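Local coordinates for amine oxidase (Emericella nidulans, PDB 3PGB) that oxidises primary amines with a copper ion and a topaquinone cofactor, one topaquinone in each subunit, at the calcium ion site and the interface of chains A and B. Numbering follows the deposited sequence. Chains: chain A/B, Putative uncharacterized protein.

Contact 1: the calcium ion site. Residues chain A 114, 541-543, 547, 549, 687-689. With CA (calcium ion), chain C.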
# COMPACT_ATOMS: atom_id res chain seq x y z
N LYS A 114 14.54 4.17 -30.02
CA LYS A 114 15.38 3.37 -29.12
C LYS A 114 16.57 2.77 -29.88
O LYS A 114 17.67 2.66 -29.33
CB LYS A 114 14.55 2.26 -28.48
CG LYS A 114 15.26 1.44 -27.41
CD LYS A 114 14.36 0.34 -26.88
CE LYS A 114 15.10 -0.60 -25.95
NZ LYS A 114 14.16 -1.45 -25.16
N ASP A 541 9.51 -0.17 -19.99
CA ASP A 541 10.34 -0.89 -20.95
C ASP A 541 11.51 -1.55 -20.25
O ASP A 541 12.65 -1.09 -20.35
CB ASP A 541 10.83 0.07 -22.05
CG ASP A 541 11.55 -0.65 -23.18
OD1 ASP A 541 11.61 -1.90 -23.18
OD2 ASP A 541 12.07 0.04 -24.08
N PHE A 542 11.24 -2.64 -19.53
CA PHE A 542 12.30 -3.40 -18.88
C PHE A 542 13.21 -4.01 -19.92
O PHE A 542 12.73 -4.65 -20.86
CB PHE A 542 11.72 -4.55 -18.03
CG PHE A 542 10.90 -4.09 -16.87
CD1 PHE A 542 11.49 -3.85 -15.64
CD2 PHE A 542 9.54 -3.91 -17.00
CE1 PHE A 542 10.74 -3.43 -14.58
CE2 PHE A 542 8.79 -3.49 -15.95
CZ PHE A 542 9.38 -3.25 -14.73
N ASP A 543 14.52 -3.82 -19.78
CA ASP A 543 15.51 -4.54 -20.58
C ASP A 543 16.43 -5.29 -19.62
O ASP A 543 17.58 -4.90 -19.41
CB ASP A 543 16.32 -3.57 -21.45
CG ASP A 543 15.51 -2.98 -22.60
OD1 ASP A 543 14.39 -3.46 -22.89
OD2 ASP A 543 16.01 -2.02 -23.22
N PRO A 547 18.05 -6.50 -23.94
CA PRO A 547 16.69 -6.35 -24.45
C PRO A 547 15.90 -7.67 -24.53
O PRO A 547 14.68 -7.66 -24.36
CB PRO A 547 16.90 -5.75 -25.84
CG PRO A 547 18.24 -6.22 -26.26
CD PRO A 547 19.06 -6.40 -25.01
N ASN A 549 14.07 -10.40 -23.35
CA ASN A 549 13.41 -10.84 -22.11
C ASN A 549 12.18 -11.73 -22.33
O ASN A 549 11.69 -11.87 -23.45
CB ASN A 549 12.98 -9.62 -21.29
CG ASN A 549 14.14 -8.75 -20.86
OD1 ASN A 549 13.95 -7.59 -20.49
ND2 ASN A 549 15.35 -9.31 -20.89
N ASP A 687 12.50 -8.27 -27.24
CA ASP A 687 12.37 -6.99 -26.53
C ASP A 687 10.90 -6.73 -26.26
O ASP A 687 10.12 -6.50 -27.18
CB ASP A 687 13.00 -5.85 -27.35
CG ASP A 687 13.08 -4.53 -26.58
OD1 ASP A 687 12.39 -4.38 -25.55
OD2 ASP A 687 13.86 -3.65 -27.01
N LEU A 688 10.52 -6.75 -24.99
CA LEU A 688 9.12 -6.53 -24.61
C LEU A 688 8.94 -5.22 -23.86
O LEU A 688 9.90 -4.66 -23.32
CB LEU A 688 8.58 -7.72 -23.80
CG LEU A 688 9.42 -8.27 -22.64
CD1 LEU A 688 9.42 -7.30 -21.46
CD2 LEU A 688 8.92 -9.65 -22.21
N VAL A 689 7.71 -4.72 -23.86
CA VAL A 689 7.33 -3.56 -23.08
C VAL A 689 6.16 -3.97 -22.21
O VAL A 689 5.18 -4.54 -22.70
CB VAL A 689 6.89 -2.40 -23.98
CG1 VAL A 689 6.49 -1.19 -23.14
CG2 VAL A 689 7.98 -2.03 -24.94
CA CA C . 12.26 -4.17 -23.21
O HOH W 1 12.61 -6.62 -22.72
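This is a calcium site of the copper amine oxidase enzyme domain, built where strands 532-542 and 686-698 run close together. The shell of the calcium ion CA includes three aspartates, two backbone carbonyls and water 1, in near-octahedral array. Each aspartate binds through one oxygen. A:Asp543 OD1 and A:Asp687 OD1 both lie 2.3 Å from CA. A:Asp541 OD1 lies 2.4 Å from CA. The carbonyl oxygens of A:Phe542 and A:Leu688 fill further positions. A:Asp541 and A:Asp687 hold CG anti to the backbone N (chi1 -172° and -171°), whereas A:Asp543 has it anti to the carbonyl carbon. The second oxygens of the three carboxylates turn to one ammonium group. A:Lys114, at the start of helix 114-122, reaches in with an extended chain. Its NZ forms salt bridges to OD2 of A:Asp541, A:Asp543 and A:Asp687, the shortest 2.7 Å to A:Asp543 OD2. Each OD2 uses its syn lone pair. The lysine charge may offset part of the carboxylate charge that the ion leaves unbalanced. Water 1 is fixed in turn by A:Pro547 O and A:Asn549 OD1, each at 2.8 Å. The backbone N of A:Leu688 also bonds it.

Contact 2: the interface of chains A and B. Residues chain A 249, 413, 420, 478, 480, 482-483, 485, 506-507, 707, 710; chain B 458-460.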
# COMPACT_ATOMS: atom_id res chain seq x y z
N ASP A 249 -12.05 27.74 -6.12
CA ASP A 249 -12.09 26.89 -7.32
C ASP A 249 -13.08 25.73 -7.17
O ASP A 249 -12.75 24.57 -7.44
CB ASP A 249 -10.68 26.37 -7.64
CG ASP A 249 -10.52 25.95 -9.10
OD1 ASP A 249 -11.04 26.64 -9.99
OD2 ASP A 249 -9.85 24.94 -9.34
N PHE A 413 2.56 22.69 -11.91
CA PHE A 413 2.88 23.96 -11.26
C PHE A 413 3.96 23.83 -10.19
O PHE A 413 4.32 22.73 -9.78
CB PHE A 413 1.63 24.56 -10.61
CG PHE A 413 0.53 24.89 -11.59
CD1 PHE A 413 0.78 25.73 -12.67
CD2 PHE A 413 -0.75 24.40 -11.40
CE1 PHE A 413 -0.24 26.05 -13.56
CE2 PHE A 413 -1.78 24.72 -12.29
CZ PHE A 413 -1.52 25.54 -13.37
N ASP A 420 4.35 19.85 -0.21
CA ASP A 420 4.32 18.89 -1.31
C ASP A 420 5.50 17.93 -1.23
O ASP A 420 5.37 16.76 -1.57
CB ASP A 420 4.32 19.60 -2.66
CG ASP A 420 2.96 20.20 -3.00
OD1 ASP A 420 1.95 19.49 -2.85
OD2 ASP A 420 2.92 21.37 -3.44
N VAL A 478 3.71 17.02 -9.53
CA VAL A 478 2.29 17.15 -9.29
C VAL A 478 1.68 17.98 -10.40
O VAL A 478 2.08 19.13 -10.59
CB VAL A 478 1.98 17.84 -7.95
CG1 VAL A 478 0.48 18.05 -7.79
CG2 VAL A 478 2.55 17.03 -6.79
N THR A 480 -1.92 19.57 -11.82
CA THR A 480 -3.28 19.93 -11.44
C THR A 480 -4.06 20.36 -12.68
O THR A 480 -4.04 21.52 -13.05
CB THR A 480 -3.32 21.05 -10.39
OG1 THR A 480 -2.56 20.66 -9.24
CG2 THR A 480 -4.75 21.36 -9.97
N GLY A 482 -7.25 21.31 -14.20
CA GLY A 482 -8.54 21.82 -13.75
C GLY A 482 -8.75 21.46 -12.29
O GLY A 482 -8.05 21.97 -11.41
N ASN A 483 -9.69 20.56 -12.04
CA ASN A 483 -10.07 20.20 -10.68
C ASN A 483 -9.26 19.07 -10.04
O ASN A 483 -9.26 18.93 -8.81
CB ASN A 483 -11.56 19.86 -10.63
CG ASN A 483 -11.94 18.74 -11.57
OD1 ASN A 483 -11.65 18.79 -12.76
ND2 ASN A 483 -12.60 17.71 -11.05
N ASP A 485 -5.94 17.00 -8.78
CA ASP A 485 -4.52 17.09 -8.42
C ASP A 485 -3.94 15.70 -8.35
O ASP A 485 -4.21 14.95 -7.42
CB ASP A 485 -4.32 17.80 -7.09
CG ASP A 485 -4.60 19.28 -7.18
OD1 ASP A 485 -5.75 19.65 -7.49
OD2 ASP A 485 -3.67 20.08 -6.95
N GLY A 506 -7.76 17.26 -4.67
CA GLY A 506 -8.45 18.30 -5.41
C GLY A 506 -9.96 18.11 -5.38
O GLY A 506 -10.49 17.38 -4.55
N TYR A 507 -10.64 18.78 -6.31
CA TYR A 507 -12.10 18.79 -6.35
C TYR A 507 -12.63 17.66 -7.21
O TYR A 507 -12.09 17.38 -8.28
CB TYR A 507 -12.61 20.12 -6.91
CG TYR A 507 -12.61 21.23 -5.91
CD1 TYR A 507 -11.53 22.09 -5.80
CD2 TYR A 507 -13.69 21.42 -5.06
CE1 TYR A 507 -11.53 23.12 -4.87
CE2 TYR A 507 -13.69 22.44 -4.14
CZ TYR A 507 -12.61 23.29 -4.05
OH TYR A 507 -12.59 24.31 -3.13
N ASN A 707 -12.44 18.56 -0.62
CA ASN A 707 -11.52 17.88 -1.53
C ASN A 707 -11.32 16.43 -1.19
O ASN A 707 -11.44 16.03 -0.03
CB ASN A 707 -10.15 18.56 -1.51
CG ASN A 707 -10.10 19.81 -2.35
OD1 ASN A 707 -11.09 20.21 -2.98
ND2 ASN A 707 -8.93 20.44 -2.37
N PHE A 710 -5.41 12.51 -0.22
CA PHE A 710 -4.35 11.65 -0.75
C PHE A 710 -4.17 10.34 0.01
O PHE A 710 -3.62 9.38 -0.52
CB PHE A 710 -3.00 12.39 -0.73
CG PHE A 710 -2.84 13.43 -1.82
CD1 PHE A 710 -3.03 13.10 -3.15
CD2 PHE A 710 -2.45 14.73 -1.50
CE1 PHE A 710 -2.86 14.05 -4.15
CE2 PHE A 710 -2.28 15.68 -2.50
CZ PHE A 710 -2.48 15.34 -3.83
N ARG B 458 -4.48 18.75 -1.31
CA ARG B 458 -4.01 19.95 -1.98
C ARG B 458 -4.96 20.35 -3.07
O ARG B 458 -5.77 19.53 -3.51
CB ARG B 458 -2.64 19.72 -2.60
CG ARG B 458 -2.67 18.91 -3.88
CD ARG B 458 -1.28 18.59 -4.42
NE ARG B 458 -0.35 19.71 -4.28
CZ ARG B 458 -0.39 20.84 -4.98
NH1 ARG B 458 -1.34 21.05 -5.89
NH2 ARG B 458 0.51 21.78 -4.75
N HIS B 459 -4.84 21.60 -3.51
CA HIS B 459 -5.40 22.02 -4.78
C HIS B 459 -4.78 23.31 -5.30
O HIS B 459 -4.70 24.30 -4.57
CB HIS B 459 -6.91 22.20 -4.70
CG HIS B 459 -7.52 22.57 -6.01
ND1 HIS B 459 -7.41 21.76 -7.13
CD2 HIS B 459 -8.22 23.66 -6.40
CE1 HIS B 459 -8.03 22.33 -8.14
NE2 HIS B 459 -8.53 23.49 -7.73
N SER B 460 -4.35 23.30 -6.56
CA SER B 460 -3.73 24.47 -7.18
C SER B 460 -4.63 25.11 -8.25
O SER B 460 -5.48 24.46 -8.84
CB SER B 460 -2.40 24.07 -7.81
OG SER B 460 -1.51 23.59 -6.81
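Strand 457-460 of chain B packs against chain A, between charged and aromatic side chains, in the subunit interface of the dimer, the usual form of copper amine oxidases. B:His459 and B:Arg458 bury most surface there. The imidazole of B:His459 is held at both nitrogens. NE2 donates to A:Asp249 OD2 at 2.5 Å, nearly straight and in the ring plane. It meets the anti lone pair of that oxygen, and carboxylate and ring are almost coplanar. ND1 donates to the syn lone pair of A:Asp485 OD1 at 2.7 Å, with this carboxylate turned 63° from the ring. With a carboxylate at each nitrogen, the imidazole may well be doubly protonated and charged. One face of the histidine ring takes the edge of A:Tyr507, the planes 84° apart. CG of B:His459 is anti to its backbone N, which sends the ring out into chain A.

B:Arg458 starts from the crowded position (chi1 76°) and bends at chi3. Its guanidinium meets A:Asp420 side-on: NE bonds OD1 at 2.7 Å and NH2 bonds OD2 at 2.8 Å, both on syn lone pairs. The aliphatic CG and CD lie against the edge of A:Phe710. NH1 forms a salt bridge with A:Asp485 OD2 at 2.7 Å, nearly along the C-O axis, and also bonds B:Ser460 OG within its own chain. A:Thr480 OG1 donates to the same A:Asp485 OD2 from above the carboxylate plane, at 2.6 Å.

Contact 3: the interface of chains A and B. Residues chain A 419-420, 476, 487, 503, 505, 708-711; chain B 454-458, 470.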
# COMPACT_ATOMS: atom_id res chain seq x y z
N TYR A 419 5.65 21.17 2.08
CA TYR A 419 4.32 20.58 2.11
C TYR A 419 4.16 19.49 1.05
O TYR A 419 3.90 18.34 1.38
CB TYR A 419 3.24 21.66 1.97
CG TYR A 419 3.08 22.48 3.24
CD1 TYR A 419 4.05 23.42 3.61
CD2 TYR A 419 1.99 22.30 4.08
CE1 TYR A 419 3.92 24.16 4.77
CE2 TYR A 419 1.85 23.05 5.25
CZ TYR A 419 2.83 23.97 5.59
OH TYR A 419 2.72 24.72 6.74
N ASP A 420 4.35 19.85 -0.21
CA ASP A 420 4.32 18.89 -1.31
C ASP A 420 5.50 17.93 -1.23
O ASP A 420 5.37 16.76 -1.57
CB ASP A 420 4.32 19.60 -2.66
CG ASP A 420 2.96 20.20 -3.00
OD1 ASP A 420 1.95 19.49 -2.85
OD2 ASP A 420 2.92 21.37 -3.44
N ARG A 476 9.49 13.44 -7.62
CA ARG A 476 8.07 13.73 -7.61
C ARG A 476 7.65 14.91 -8.48
O ARG A 476 8.37 15.90 -8.62
CB ARG A 476 7.60 13.95 -6.18
CG ARG A 476 6.17 14.42 -6.04
CD ARG A 476 5.77 14.42 -4.59
NE ARG A 476 5.85 13.09 -3.99
CZ ARG A 476 5.81 12.85 -2.68
NH1 ARG A 476 5.68 13.85 -1.81
NH2 ARG A 476 5.89 11.60 -2.24
N MET A 487 -0.64 13.56 -7.85
CA MET A 487 0.73 13.60 -7.35
C MET A 487 1.42 12.31 -7.72
O MET A 487 1.05 11.25 -7.24
CB MET A 487 0.73 13.80 -5.82
CG MET A 487 2.12 13.71 -5.17
SD MET A 487 2.09 13.88 -3.36
CE MET A 487 2.15 15.66 -3.19
N ARG A 503 -1.25 9.47 -6.23
CA ARG A 503 -2.34 9.79 -5.33
C ARG A 503 -3.16 10.92 -5.93
O ARG A 503 -2.65 11.71 -6.74
CB ARG A 503 -1.82 10.15 -3.94
CG ARG A 503 -0.97 9.09 -3.29
CD ARG A 503 -0.38 9.56 -1.97
NE ARG A 503 0.28 8.46 -1.27
CZ ARG A 503 -0.31 7.66 -0.38
NH1 ARG A 503 -1.58 7.81 -0.04
NH2 ARG A 503 0.40 6.68 0.18
N SER A 505 -6.08 14.13 -5.22
CA SER A 505 -6.77 15.06 -4.34
C SER A 505 -7.44 16.10 -5.22
O SER A 505 -7.67 15.84 -6.40
CB SER A 505 -5.79 15.70 -3.36
OG SER A 505 -6.48 16.47 -2.39
N THR A 708 -10.98 15.65 -2.20
CA THR A 708 -10.56 14.27 -2.00
C THR A 708 -9.20 14.31 -1.31
O THR A 708 -8.45 15.27 -1.46
CB THR A 708 -10.47 13.53 -3.34
OG1 THR A 708 -11.77 13.51 -3.94
CG2 THR A 708 -9.99 12.09 -3.17
N VAL A 709 -8.90 13.27 -0.54
CA VAL A 709 -7.68 13.23 0.25
C VAL A 709 -6.70 12.19 -0.30
O VAL A 709 -7.11 11.12 -0.77
CB VAL A 709 -7.98 12.92 1.74
CG1 VAL A 709 -8.92 13.98 2.30
CG2 VAL A 709 -8.58 11.53 1.91
N PHE A 710 -5.41 12.51 -0.22
CA PHE A 710 -4.35 11.65 -0.75
C PHE A 710 -4.17 10.34 0.01
O PHE A 710 -3.62 9.38 -0.52
CB PHE A 710 -3.00 12.39 -0.73
CG PHE A 710 -2.84 13.43 -1.82
CD1 PHE A 710 -3.03 13.10 -3.15
CD2 PHE A 710 -2.45 14.73 -1.50
CE1 PHE A 710 -2.86 14.05 -4.15
CE2 PHE A 710 -2.28 15.68 -2.50
CZ PHE A 710 -2.48 15.34 -3.83
N THR A 711 -4.60 10.30 1.27
CA THR A 711 -4.40 9.11 2.10
C THR A 711 -5.02 7.87 1.48
O THR A 711 -4.41 6.82 1.44
CB THR A 711 -5.03 9.29 3.49
OG1 THR A 711 -6.22 10.07 3.37
CG2 THR A 711 -4.05 9.97 4.45
N TYR B 454 4.12 12.59 2.00
CA TYR B 454 3.17 13.20 1.07
C TYR B 454 2.10 13.94 1.89
O TYR B 454 1.77 13.51 2.99
CB TYR B 454 2.51 12.12 0.20
CG TYR B 454 1.62 11.14 0.96
CD1 TYR B 454 2.15 9.98 1.52
CD2 TYR B 454 0.26 11.39 1.13
CE1 TYR B 454 1.33 9.09 2.22
CE2 TYR B 454 -0.55 10.52 1.83
CZ TYR B 454 -0.01 9.37 2.38
OH TYR B 454 -0.82 8.50 3.07
N PRO B 455 1.55 15.03 1.34
CA PRO B 455 0.56 15.81 2.07
C PRO B 455 -0.79 15.10 2.13
O PRO B 455 -1.03 14.18 1.37
CB PRO B 455 0.44 17.09 1.23
CG PRO B 455 0.70 16.63 -0.15
CD PRO B 455 1.72 15.52 -0.03
N MET B 456 -1.65 15.55 3.04
CA MET B 456 -3.00 15.00 3.17
C MET B 456 -3.88 15.38 1.97
O MET B 456 -4.60 14.55 1.41
CB MET B 456 -3.64 15.51 4.47
CG MET B 456 -5.12 15.16 4.67
SD MET B 456 -5.35 13.46 5.23
CE MET B 456 -4.94 12.60 3.74
N ALA B 457 -3.82 16.66 1.59
CA ALA B 457 -4.68 17.19 0.53
C ALA B 457 -4.06 18.44 -0.09
O ALA B 457 -3.22 19.10 0.52
CB ALA B 457 -6.06 17.51 1.10
N ARG B 458 -4.48 18.75 -1.31
CA ARG B 458 -4.01 19.95 -1.98
C ARG B 458 -4.96 20.35 -3.07
O ARG B 458 -5.77 19.53 -3.51
CB ARG B 458 -2.64 19.72 -2.60
CG ARG B 458 -2.67 18.91 -3.88
CD ARG B 458 -1.28 18.59 -4.42
NE ARG B 458 -0.35 19.71 -4.28
CZ ARG B 458 -0.39 20.84 -4.98
NH1 ARG B 458 -1.34 21.05 -5.89
NH2 ARG B 458 0.51 21.78 -4.75
N ASN B 470 0.07 15.81 6.11
CA ASN B 470 -0.41 14.51 6.57
C ASN B 470 0.38 14.07 7.80
O ASN B 470 1.36 13.32 7.70
CB ASN B 470 -0.29 13.47 5.44
CG ASN B 470 -0.87 12.11 5.82
OD1 ASN B 470 -1.59 11.98 6.80
ND2 ASN B 470 -0.54 11.10 5.04
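The segment 454-458 of chain B lies across loop 708-711 and strands 486-492 and 498-504 of chain A, in the dimer interface. Packing is tightest at B:Tyr454, which buries the most surface here. The guanidinium of A:Arg503 stacks on one face of its ring, the planes 11° apart. NE sits over the ring centre, 3.5 Å from the centroid, as a cation-pi contact. The arginine chain is extended from CG to NE. Its NH1 bonds A:Phe710 O at 2.6 Å in the guanidinium plane, which helps hold the group flat against the tyrosine. A:Met487 SD lies 3.7 Å from B:Pro455 CD. B:Pro455 also meets the rim of A:Phe710. Hydrogen bonds pin the backbone as well. A:Phe710 N donates to B:Met456 O at 2.7 Å, nearly along the C=O axis. B:Arg458 N donates to A:Ser505 OG at 3.2 Å, and that hydroxyl gives its own hydrogen to A:Thr708 O at 2.5 Å.

The margins are looser. B:Asn470 brushes A:Thr711 CG2, and A:Arg476 buries little against B:Tyr454. A:Arg476 instead bonds A:Asp420 O through NH1 at 2.9 Å, which may steady A:Asp420, the partner of B:Arg458. The patch fastens one subunit's 454-458 segment onto the other and so contributes to dimer assembly.

Contact 4: the interface of chains A and B. Residues chain A 608, 610, 721-728; chain B 523, 701-703, 705.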
# COMPACT_ATOMS: atom_id res chain seq x y z
N ASN A 608 20.91 -17.44 -13.23
CA ASN A 608 21.92 -17.44 -12.18
C ASN A 608 22.61 -18.80 -12.10
O ASN A 608 22.30 -19.70 -12.88
CB ASN A 608 21.33 -17.01 -10.83
CG ASN A 608 20.24 -17.95 -10.32
OD1 ASN A 608 20.11 -19.10 -10.75
ND2 ASN A 608 19.45 -17.45 -9.37
N PHE A 610 22.15 -21.17 -10.28
CA PHE A 610 21.21 -22.24 -9.92
C PHE A 610 20.16 -22.54 -10.99
O PHE A 610 19.17 -23.20 -10.71
CB PHE A 610 20.50 -21.90 -8.60
CG PHE A 610 21.44 -21.42 -7.53
CD1 PHE A 610 21.39 -20.10 -7.09
CD2 PHE A 610 22.38 -22.27 -6.99
CE1 PHE A 610 22.26 -19.64 -6.11
CE2 PHE A 610 23.25 -21.82 -6.01
CZ PHE A 610 23.19 -20.51 -5.57
N PRO A 721 13.78 -6.78 -7.47
CA PRO A 721 14.60 -7.87 -7.99
C PRO A 721 14.06 -9.24 -7.62
O PRO A 721 13.52 -9.42 -6.52
CB PRO A 721 15.95 -7.63 -7.30
CG PRO A 721 15.99 -6.18 -7.08
CD PRO A 721 14.59 -5.81 -6.72
N LEU A 722 14.16 -10.19 -8.54
CA LEU A 722 13.67 -11.54 -8.34
C LEU A 722 14.71 -12.50 -8.90
O LEU A 722 14.93 -12.55 -10.11
CB LEU A 722 12.32 -11.72 -9.04
CG LEU A 722 11.46 -12.92 -8.65
CD1 LEU A 722 12.17 -14.22 -8.99
CD2 LEU A 722 11.10 -12.89 -7.18
N ASN A 723 15.37 -13.24 -8.01
CA ASN A 723 16.52 -14.09 -8.34
C ASN A 723 17.58 -13.39 -9.19
O ASN A 723 18.22 -14.01 -10.03
CB ASN A 723 16.04 -15.36 -9.04
CG ASN A 723 15.24 -16.25 -8.13
OD1 ASN A 723 15.60 -16.47 -6.98
ND2 ASN A 723 14.14 -16.78 -8.65
N TYR A 724 17.76 -12.09 -8.94
CA TYR A 724 18.58 -11.22 -9.77
C TYR A 724 19.98 -11.09 -9.21
O TYR A 724 20.97 -11.08 -9.95
CB TYR A 724 17.93 -9.84 -9.81
CG TYR A 724 18.57 -8.87 -10.76
CD1 TYR A 724 18.52 -9.08 -12.14
CD2 TYR A 724 19.18 -7.71 -10.30
CE1 TYR A 724 19.09 -8.17 -13.02
CE2 TYR A 724 19.74 -6.80 -11.17
CZ TYR A 724 19.69 -7.04 -12.53
OH TYR A 724 20.26 -6.15 -13.41
N LEU A 725 20.06 -10.98 -7.88
CA LEU A 725 21.33 -10.84 -7.17
C LEU A 725 21.58 -12.08 -6.32
O LEU A 725 20.64 -12.83 -6.04
CB LEU A 725 21.28 -9.60 -6.28
CG LEU A 725 21.59 -8.23 -6.90
CD1 LEU A 725 21.63 -8.25 -8.42
CD2 LEU A 725 20.58 -7.17 -6.41
N PRO A 726 22.84 -12.30 -5.90
CA PRO A 726 23.14 -13.40 -4.98
C PRO A 726 22.37 -13.28 -3.67
O PRO A 726 22.04 -14.31 -3.07
CB PRO A 726 24.64 -13.23 -4.72
CG PRO A 726 25.15 -12.47 -5.87
CD PRO A 726 24.05 -11.54 -6.25
N GLY A 727 22.11 -12.05 -3.23
CA GLY A 727 21.39 -11.81 -1.98
C GLY A 727 20.68 -10.46 -1.95
O GLY A 727 20.55 -9.80 -2.97
N ASP A 728 20.22 -10.08 -0.76
CA ASP A 728 19.64 -8.76 -0.52
C ASP A 728 20.72 -7.67 -0.57
O ASP A 728 21.65 -7.69 0.23
CB ASP A 728 18.96 -8.75 0.86
CG ASP A 728 18.58 -7.35 1.33
OD1 ASP A 728 18.14 -6.53 0.50
OD2 ASP A 728 18.72 -7.08 2.54
N ILE B 523 17.88 -21.00 -4.13
CA ILE B 523 18.46 -19.67 -3.87
C ILE B 523 19.89 -19.70 -3.30
O ILE B 523 20.50 -18.64 -3.13
CB ILE B 523 17.55 -18.84 -2.94
CG1 ILE B 523 17.37 -19.52 -1.57
CG2 ILE B 523 16.19 -18.61 -3.60
CD1 ILE B 523 16.71 -18.63 -0.56
N HIS B 701 12.98 -15.68 -2.56
CA HIS B 701 14.03 -15.70 -3.56
C HIS B 701 15.38 -15.33 -2.93
O HIS B 701 15.49 -15.24 -1.70
CB HIS B 701 13.67 -14.78 -4.74
CG HIS B 701 13.83 -13.31 -4.47
ND1 HIS B 701 14.77 -12.53 -5.11
CD2 HIS B 701 13.14 -12.47 -3.65
CE1 HIS B 701 14.67 -11.28 -4.68
NE2 HIS B 701 13.69 -11.22 -3.80
N THR B 702 16.40 -15.13 -3.76
CA THR B 702 17.76 -14.86 -3.28
C THR B 702 17.85 -13.58 -2.44
O THR B 702 18.70 -13.47 -1.57
CB THR B 702 18.76 -14.77 -4.45
OG1 THR B 702 18.30 -13.80 -5.40
CG2 THR B 702 18.93 -16.13 -5.12
N GLY B 703 16.97 -12.63 -2.72
CA GLY B 703 16.89 -11.39 -1.95
C GLY B 703 16.31 -11.55 -0.56
O GLY B 703 16.26 -10.60 0.22
N LEU B 705 17.84 -13.60 1.35
CA LEU B 705 19.08 -13.93 2.05
C LEU B 705 19.87 -12.65 2.33
O LEU B 705 20.09 -11.86 1.41
CB LEU B 705 19.94 -14.86 1.20
CG LEU B 705 19.31 -16.18 0.76
CD1 LEU B 705 20.28 -16.92 -0.14
CD2 LEU B 705 18.93 -17.03 1.96
O HOH W 2 17.72 -11.10 -6.16
O HOH W 3 15.83 -8.11 -0.95
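The side-chain hydroxyl of B:Thr702 is gripped by at least two partners: the carbonyl of A:Leu725 and water 2. OG1 donates to A:Leu725 O at 2.6 Å, nearly along the C=O axis. Water 2 lies 2.9 Å from OG1 and is bound in turn by the backbone N atoms of A:Tyr724 and A:Leu725. The hydroxyl reaches both from the crowded position between its backbone N and carbonyl carbon (chi1 54°). B:Thr702 buries the most surface in this patch, followed by B:His701.

The ring of B:His701 also leaves the backbone from the crowded position (chi1 76°). Its ND1 accepts from A:Asn723 N at 3.0 Å, with the donor tilted 32° from the ring plane. ND1 therefore serves as an acceptor here, which suggests that it carries no proton. A:Leu722 CD2 lies over one face of the ring, toward its rim, and B:Gly703 N lies over the other. The side chain of A:Asn723 slides past the histidine in the opposite direction, its OD1 3.4 Å from B:His701 CB.

Farther along, A:Asp728 N donates to B:Leu705 O at 2.8 Å, almost straight. Water 3 joins A:Asp728 OD1 to B:Gly703 O. At one margin the ring of A:Phe610 touches the backbone of B:Ile523. In the fold, the loop after strand 714-722 of chain A receives the 3-10 turn 702-704 of chain B, just beyond strand 686-698 of chain B.

Contacts 2 and 3, about 9 Å apart between C-alpha centres, share A:Asp420, A:Phe710 and B:Arg458 and run continuously along 454-460 of chain B. Contact 4 lies about 41 Å and 35 Å from them, centre to centre, so the dimer is joined at widely spaced places. Contact 1, within chain A, is likewise about 21 Å from contact 4. Strand 686-698 carries calcium ligands and leads to its subunit's 702-704 turn: chain B's in contact 4, chain A's in the twin. Contact 2, centred about 12 Å from A:Asp403, the likely catalytic base, holds A:Asp485, which directly follows the topaquinone, so pairing may help order the active site.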